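Local coordinates for protein esterase A (Caulobacter crescentus, PDB 5GKV) that probably hydrolyses ester substrates as a serine-type esterase homologous to penicillin-binding proteins and beta-lactamases, at residues A[44-53]-A[268-276]. Numbering follows the deposited sequence.
Sequences RFAFAIEGEV and ATAPALARL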
loop_
_atom_site.group_PDB
_atom_site.type_symbol
_atom_site.label_atom_id
_atom_site.label_comp_id
_atom_site.label_asym_id
_atom_site.label_seq_id
_atom_site.Cartn_x
_atom_site.Cartn_y
_atom_site.Cartn_z
ATOM N N ARG A 44 -11.341 6.737 -9.253
ATOM C CA ARG A 44 -12.157 5.540 -9.393
ATOM C C ARG A 44 -12.318 4.916 -8.015
ATOM O O ARG A 44 -11.359 4.856 -7.228
ATOM C CB ARG A 44 -11.517 4.553 -10.384
ATOM C CG ARG A 44 -12.425 3.400 -10.816
ATOM C CD ARG A 44 -11.736 2.562 -11.881
ATOM N NE ARG A 44 -12.603 1.549 -12.484
ATOM C CZ ARG A 44 -12.184 0.734 -13.454
ATOM N NH1 ARG A 44 -10.924 0.815 -13.887
ATOM N NH2 ARG A 44 -12.998 -0.160 -13.969
ATOM N N PHE A 45 -13.540 4.491 -7.705
ATOM C CA PHE A 45 -13.830 3.866 -6.419
ATOM C C PHE A 45 -14.529 2.552 -6.692
ATOM O O PHE A 45 -15.522 2.518 -7.424
ATOM C CB PHE A 45 -14.718 4.728 -5.519
ATOM C CG PHE A 45 -15.062 4.067 -4.198
ATOM C CD1 PHE A 45 -14.109 3.962 -3.190
ATOM C CD2 PHE A 45 -16.342 3.565 -3.959
ATOM C CE1 PHE A 45 -14.416 3.346 -1.964
ATOM C CE2 PHE A 45 -16.664 2.957 -2.737
ATOM C CZ PHE A 45 -15.702 2.850 -1.737
ATOM N N ALA A 46 -14.031 1.489 -6.080
ATOM C CA ALA A 46 -14.590 0.160 -6.263
ATOM C C ALA A 46 -14.873 -0.453 -4.904
ATOM O O ALA A 46 -14.070 -0.315 -3.976
ATOM C CB ALA A 46 -13.642 -0.741 -7.076
ATOM N N PHE A 47 -16.006 -1.152 -4.806
ATOM C CA PHE A 47 -16.432 -1.795 -3.572
ATOM C C PHE A 47 -16.863 -3.209 -3.914
ATOM O O PHE A 47 -17.542 -3.427 -4.921
ATOM C CB PHE A 47 -17.575 -0.999 -2.909
ATOM C CG PHE A 47 -17.925 -1.469 -1.533
ATOM C CD1 PHE A 47 -17.113 -1.148 -0.452
ATOM C CD2 PHE A 47 -19.083 -2.200 -1.309
ATOM C CE1 PHE A 47 -17.446 -1.565 0.829
ATOM C CE2 PHE A 47 -19.423 -2.621 -0.024
ATOM C CZ PHE A 47 -18.598 -2.311 1.040
ATOM N N ALA A 48 -16.434 -4.174 -3.094
ATOM C CA ALA A 48 -16.615 -5.583 -3.407
ATOM C C ALA A 48 -17.225 -6.314 -2.220
ATOM O O ALA A 48 -16.937 -6.008 -1.061
ATOM C CB ALA A 48 -15.285 -6.255 -3.798
ATOM N N ILE A 49 -18.072 -7.290 -2.532
ATOM C CA ILE A 49 -18.709 -8.144 -1.539
ATOM C C ILE A 49 -18.310 -9.564 -1.873
ATOM O O ILE A 49 -18.567 -10.032 -2.987
ATOM C CB ILE A 49 -20.239 -7.993 -1.540
ATOM C CG1 ILE A 49 -20.634 -6.579 -1.122
ATOM C CG2 ILE A 49 -20.869 -9.025 -0.607
ATOM C CD1 ILE A 49 -22.119 -6.292 -1.293
ATOM N N GLU A 50 -17.659 -10.232 -0.924
ATOM C CA GLU A 50 -17.145 -11.586 -1.114
ATOM C C GLU A 50 -16.355 -11.694 -2.412
ATOM O O GLU A 50 -16.539 -12.617 -3.206
ATOM C CB GLU A 50 -18.282 -12.602 -1.052
ATOM C CG GLU A 50 -19.042 -12.475 0.262
ATOM C CD GLU A 50 -20.216 -13.416 0.383
ATOM O OE1 GLU A 50 -20.724 -13.885 -0.657
ATOM O OE2 GLU A 50 -20.629 -13.682 1.531
ATOM N N GLY A 51 -15.470 -10.720 -2.639
ATOM C CA GLY A 51 -14.585 -10.732 -3.781
ATOM C C GLY A 51 -15.183 -10.259 -5.088
ATOM O O GLY A 51 -14.444 -10.127 -6.074
ATOM N N GLU A 52 -16.489 -10.002 -5.130
ATOM C CA GLU A 52 -17.198 -9.582 -6.330
ATOM C C GLU A 52 -17.353 -8.067 -6.310
ATOM O O GLU A 52 -17.996 -7.534 -5.403
ATOM C CB GLU A 52 -18.580 -10.230 -6.354
ATOM C CG GLU A 52 -18.549 -11.747 -6.250
ATOM C CD GLU A 52 -19.570 -12.408 -7.158
ATOM O OE1 GLU A 52 -20.537 -11.715 -7.569
ATOM O OE2 GLU A 52 -19.421 -13.621 -7.413
ATOM N N VAL A 53 -16.817 -7.382 -7.324
ATOM C CA VAL A 53 -16.980 -5.928 -7.400
ATOM C C VAL A 53 -18.453 -5.602 -7.634
ATOM O O VAL A 53 -19.053 -6.071 -8.606
ATOM C CB VAL A 53 -16.094 -5.339 -8.506
ATOM C CG1 VAL A 53 -16.413 -3.859 -8.718
ATOM C CG2 VAL A 53 -14.617 -5.519 -8.153
ATOM N N ALA A 268 -2.121 0.475 -10.485
ATOM C CA ALA A 268 -3.307 -0.376 -10.523
ATOM C C ALA A 268 -4.538 0.463 -10.825
ATOM O O ALA A 268 -4.506 1.694 -10.777
ATOM C CB ALA A 268 -3.510 -1.127 -9.209
ATOM N N THR A 269 -5.641 -0.234 -11.084
ATOM C CA THR A 269 -6.974 0.353 -11.050
ATOM C C THR A 269 -7.635 0.025 -9.716
ATOM O O THR A 269 -7.226 -0.901 -9.000
ATOM C CB THR A 269 -7.863 -0.180 -12.174
ATOM O OG1 THR A 269 -8.125 -1.570 -11.931
ATOM C CG2 THR A 269 -7.214 0.017 -13.546
ATOM N N ALA A 270 -8.668 0.796 -9.385
ATOM C CA ALA A 270 -9.374 0.557 -8.126
ATOM C C ALA A 270 -10.006 -0.833 -8.071
ATOM O O ALA A 270 -9.827 -1.531 -7.053
ATOM C CB ALA A 270 -10.398 1.672 -7.905
ATOM N N PRO A 271 -10.701 -1.321 -9.110
ATOM C CA PRO A 271 -11.251 -2.688 -9.012
ATOM C C PRO A 271 -10.195 -3.767 -8.838
ATOM O O PRO A 271 -10.457 -4.785 -8.183
ATOM C CB PRO A 271 -12.011 -2.861 -10.337
ATOM C CG PRO A 271 -12.259 -1.491 -10.833
ATOM C CD PRO A 271 -11.096 -0.672 -10.377
ATOM N N ALA A 272 -9.023 -3.611 -9.455
ATOM C CA ALA A 272 -7.973 -4.607 -9.260
ATOM C C ALA A 272 -7.637 -4.751 -7.779
ATOM O O ALA A 272 -7.548 -5.877 -7.259
ATOM C CB ALA A 272 -6.732 -4.237 -10.073
ATOM N N LEU A 273 -7.498 -3.623 -7.067
ATOM C CA LEU A 273 -7.194 -3.687 -5.639
ATOM C C LEU A 273 -8.379 -4.212 -4.841
ATOM O O LEU A 273 -8.202 -4.980 -3.882
ATOM C CB LEU A 273 -6.768 -2.307 -5.118
ATOM C CG LEU A 273 -5.427 -1.815 -5.682
ATOM C CD1 LEU A 273 -5.267 -0.327 -5.392
ATOM C CD2 LEU A 273 -4.266 -2.620 -5.092
ATOM N N ALA A 274 -9.593 -3.811 -5.212
ATOM C CA ALA A 274 -10.766 -4.280 -4.478
ATOM C C ALA A 274 -10.919 -5.789 -4.607
ATOM O O ALA A 274 -11.299 -6.466 -3.642
ATOM C CB ALA A 274 -12.032 -3.554 -4.968
ATOM N N ARG A 275 -10.619 -6.337 -5.791
ATOM C CA ARG A 275 -10.691 -7.780 -5.978
ATOM C C ARG A 275 -9.606 -8.494 -5.178
ATOM O O ARG A 275 -9.881 -9.504 -4.522
ATOM C CB ARG A 275 -10.586 -8.120 -7.467
ATOM C CG ARG A 275 -11.762 -7.610 -8.291
ATOM C CD ARG A 275 -11.609 -7.930 -9.777
ATOM N NE ARG A 275 -11.429 -9.356 -9.986
ATOM C CZ ARG A 275 -10.750 -9.889 -11.002
ATOM N NH1 ARG A 275 -10.180 -9.104 -11.914
ATOM N NH2 ARG A 275 -10.628 -11.210 -11.100
ATOM N N LEU A 276 -8.375 -7.970 -5.203
ATOM C CA LEU A 276 -7.285 -8.611 -4.472
ATOM C C LEU A 276 -7.551 -8.599 -2.971
ATOM O O LEU A 276 -7.462 -9.641 -2.304
ATOM C CB LEU A 276 -5.948 -7.932 -4.803
ATOM C CG LEU A 276 -4.716 -8.550 -4.117
ATOM C CD1 LEU A 276 -4.512 -9.988 -4.568
ATOM C CD2 LEU A 276 -3.478 -7.733 -4.402
HETATM O O HOH W 1 -13.377 -10.902 -8.692
#
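The start of helix 270-281 lies almost lengthwise on one face of the antiparallel sheet, resting on strand 42-49 in a buried helix-on-sheet contact. The axes of strand 44-49 and helix 270-276 diverge by 23° and come within 7.2 Å, a close approach that alanines on both sides make possible. Ala46 is the central example: its CB stands 3.9 Å from Ala274 CB and also meets Ala270 and the backbone of Pro271. Farther along, Ala48 CB faces Ala274 O, which accepts a hydrogen bond from Ser357 on the neighbouring strand 356-362. Phe45 and Phe47 alternate with these residues and start toward the other face of the sheet.

Polar side chains frame this apolar seam. With CG anti to the backbone N (chi1 -168°) and the chain extended from CG to NE, Arg44 reaches past Ala270 and carries its guanidinium over the proline ring, Pro271 CG sitting 3.3 Å above the guanidinium plane and off-centre. Thr269 lies alongside, with its CB 3.6 Å from Arg44 NH1. A salt bridge from Arg44 NE to Asp56 and a hydrogen bond from Arg44 NH1 to Pro72 O hold the guanidinium in place. Thr269 also N-caps the helix, its OG1 accepting a weak bond from Ala272 N.

At the hairpin end, Val53 CG2 touches Arg275 CG at 3.5 Å, the two side chains crossing nearly at right angles. One water joins the segments, donating to Gly51 O at 2.9 Å and accepting from Arg275 NE, while a salt bridge to Asp287 anchors the Arg275 guanidinium. A type I' turn from Ile49 to Glu52 links the strands of this beta hairpin. Such a helix laid against the central antiparallel sheet is characteristic of the alpha/beta domain in the serine beta-lactamase and penicillin-binding protein fold.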